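Local structure of lipoprotein (Colwellia psychrerythraea, 3O0Y) at residues M68-P73 with A178-E183. The protein is a putative lipoprotein of the DUF885 family, of unestablished function but probably related to metallopeptidases. Residues are numbered along the deposited sequence; the frame is centred on the assembly and turned at random.
Sequences MEFYSP and AATIIE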
loop_
_atom_site.group_PDB
_atom_site.type_symbol
_atom_site.label_atom_id
_atom_site.label_comp_id
_atom_site.label_asym_id
_atom_site.label_seq_id
_atom_site.Cartn_x
_atom_site.Cartn_y
_atom_site.Cartn_z
ATOM N N MET A 68 18.165 5.922 11.948
ATOM C CA MET A 68 16.871 5.559 12.429
ATOM C C MET A 68 15.901 6.735 12.159
ATOM O O MET A 68 16.336 7.889 11.925
ATOM C CB MET A 68 16.934 5.251 13.948
ATOM C CG MET A 68 15.607 4.710 14.570
ATOM S SD MET A 68 14.702 3.385 13.745
ATOM C CE MET A 68 16.096 2.181 13.399
ATOM N N GLU A 69 14.599 6.439 12.176
ATOM C CA GLU A 69 13.561 7.455 12.074
ATOM C C GLU A 69 13.089 7.824 13.496
ATOM O O GLU A 69 13.006 6.957 14.337
ATOM C CB GLU A 69 12.399 6.891 11.310
ATOM C CG GLU A 69 12.744 6.546 9.869
ATOM C CD GLU A 69 11.638 5.816 9.078
ATOM O OE1 GLU A 69 10.563 5.441 9.639
ATOM O OE2 GLU A 69 11.880 5.558 7.852
ATOM N N PHE A 70 12.785 9.100 13.707
ATOM C CA PHE A 70 12.271 9.599 14.959
ATOM C C PHE A 70 11.029 10.418 14.733
ATOM O O PHE A 70 10.853 11.121 13.702
ATOM C CB PHE A 70 13.334 10.414 15.691
ATOM C CG PHE A 70 14.635 9.657 15.876
ATOM C CD1 PHE A 70 14.687 8.520 16.658
ATOM C CD2 PHE A 70 15.766 10.051 15.192
ATOM C CE1 PHE A 70 15.892 7.796 16.792
ATOM C CE2 PHE A 70 16.954 9.348 15.332
ATOM C CZ PHE A 70 17.015 8.255 16.143
ATOM N N TYR A 71 10.171 10.376 15.721
ATOM C CA TYR A 71 8.781 10.787 15.558
ATOM C C TYR A 71 8.320 11.754 16.635
ATOM O O TYR A 71 7.134 11.851 16.880
ATOM C CB TYR A 71 7.855 9.543 15.553
ATOM C CG TYR A 71 8.025 8.776 14.278
ATOM C CD1 TYR A 71 7.386 9.183 13.152
ATOM C CD2 TYR A 71 8.947 7.742 14.183
ATOM C CE1 TYR A 71 7.558 8.502 11.930
ATOM C CE2 TYR A 71 9.172 7.115 13.018
ATOM C CZ TYR A 71 8.470 7.491 11.873
ATOM O OH TYR A 71 8.703 6.850 10.688
ATOM N N SER A 72 9.221 12.540 17.243
ATOM C CA SER A 72 8.789 13.470 18.313
ATOM C C SER A 72 7.851 14.546 17.720
ATOM O O SER A 72 7.894 14.801 16.539
ATOM C CB SER A 72 9.998 14.170 18.930
ATOM O OG SER A 72 10.480 15.263 18.167
ATOM N N PRO A 73 7.091 15.252 18.564
ATOM C CA PRO A 73 6.353 16.430 18.066
ATOM C C PRO A 73 7.197 17.416 17.269
ATOM O O PRO A 73 6.761 17.880 16.224
ATOM C CB PRO A 73 5.828 17.077 19.379
ATOM C CG PRO A 73 5.578 15.909 20.208
ATOM C CD PRO A 73 6.757 14.983 19.966
ATOM N N ALA A 178 11.280 4.435 20.237
ATOM C CA ALA A 178 10.140 4.246 21.163
ATOM C C ALA A 178 9.804 5.488 21.958
ATOM O O ALA A 178 8.633 5.815 22.047
ATOM C CB ALA A 178 10.370 3.097 22.090
ATOM N N ALA A 179 10.798 6.183 22.492
ATOM C CA ALA A 179 10.506 7.373 23.345
ATOM C C ALA A 179 9.873 8.470 22.498
ATOM O O ALA A 179 8.933 9.085 22.925
ATOM C CB ALA A 179 11.734 7.864 24.020
ATOM N N THR A 180 10.309 8.631 21.226
ATOM C CA THR A 180 9.754 9.718 20.441
ATOM C C THR A 180 8.309 9.352 20.029
ATOM O O THR A 180 7.463 10.232 19.973
ATOM C CB THR A 180 10.632 10.112 19.244
ATOM O OG1 THR A 180 10.785 8.992 18.333
ATOM C CG2 THR A 180 12.064 10.600 19.681
ATOM N N ILE A 181 8.058 8.081 19.703
ATOM C CA ILE A 181 6.703 7.567 19.361
ATOM C C ILE A 181 5.731 7.804 20.504
ATOM O O ILE A 181 4.626 8.372 20.332
ATOM C CB ILE A 181 6.717 6.108 18.930
ATOM C CG1 ILE A 181 7.446 5.995 17.564
ATOM C CG2 ILE A 181 5.266 5.513 18.862
ATOM C CD1 ILE A 181 7.622 4.612 17.051
ATOM N N ILE A 182 6.158 7.464 21.722
ATOM C CA ILE A 182 5.327 7.733 22.887
ATOM C C ILE A 182 5.088 9.187 23.080
ATOM O O ILE A 182 3.950 9.596 23.372
ATOM C CB ILE A 182 5.962 7.099 24.181
ATOM C CG1 ILE A 182 5.905 5.567 24.059
ATOM C CG2 ILE A 182 5.254 7.641 25.434
ATOM C CD1 ILE A 182 6.923 4.770 25.008
ATOM N N GLU A 183 6.116 9.998 22.899
ATOM C CA GLU A 183 5.936 11.450 23.021
ATOM C C GLU A 183 4.885 11.981 22.062
ATOM O O GLU A 183 4.101 12.856 22.453
ATOM C CB GLU A 183 7.258 12.175 22.776
ATOM C CG GLU A 183 7.341 13.561 23.297
ATOM C CD GLU A 183 8.643 14.238 22.867
ATOM O OE1 GLU A 183 9.641 13.498 22.531
ATOM O OE2 GLU A 183 8.610 15.511 22.815
HETATM O O HOH W 1 9.227 17.292 20.648
#
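Thr180, on helix 174-190, packs against the backbone of Tyr71 and Ser72 in a loop-on-helix contact near the periphery of this mostly helical chain. The loop is the one that leads into helix 73-92. The two backbones come close, with Ser72 CA 4.4 Å from Thr180 CA. One direct hydrogen bond joins the segments: Tyr71 N donates to Thr180 OG1 at 3.0 Å, with a nearly straight N-H...O angle of 165°. OG1 stands between the backbone N and the carbonyl carbon of its own residue (chi1 61°), where it also bonds back to the helix carbonyls of Lys176 and Leu177. Thr180 CB lies 3.4 Å from Ser72 N, and CG2 touches the CB atoms of Phe70 and Ser72. A valine here would probably leave Tyr71 N without its acceptor and the loop less firmly held to the helix. Ser72 is the N-cap of helix 73-92, its OG capping Asn75 N, so the contact sits where that helix starts. Pro73 opens the helix, and its CD lies 3.4 Å from Glu183 OE2. The Glu183 chain is extended and crosses the proline ring obliquely. Its OE1 comes within 3.7 Å of Ser72 CB. A water donates to Glu183 OE2 at 2.9 Å and reaches Ser72 OG only weakly. Ile181 CG1 meets Tyr71 CD2 at 4.1 Å, the two side chains running alongside each other. Pro144 of helix 144-154 touches both. The Tyr71 hydroxyl turns back to its own loop and donates to Glu69 OE1 at 2.6 Å, from above the carboxylate plane.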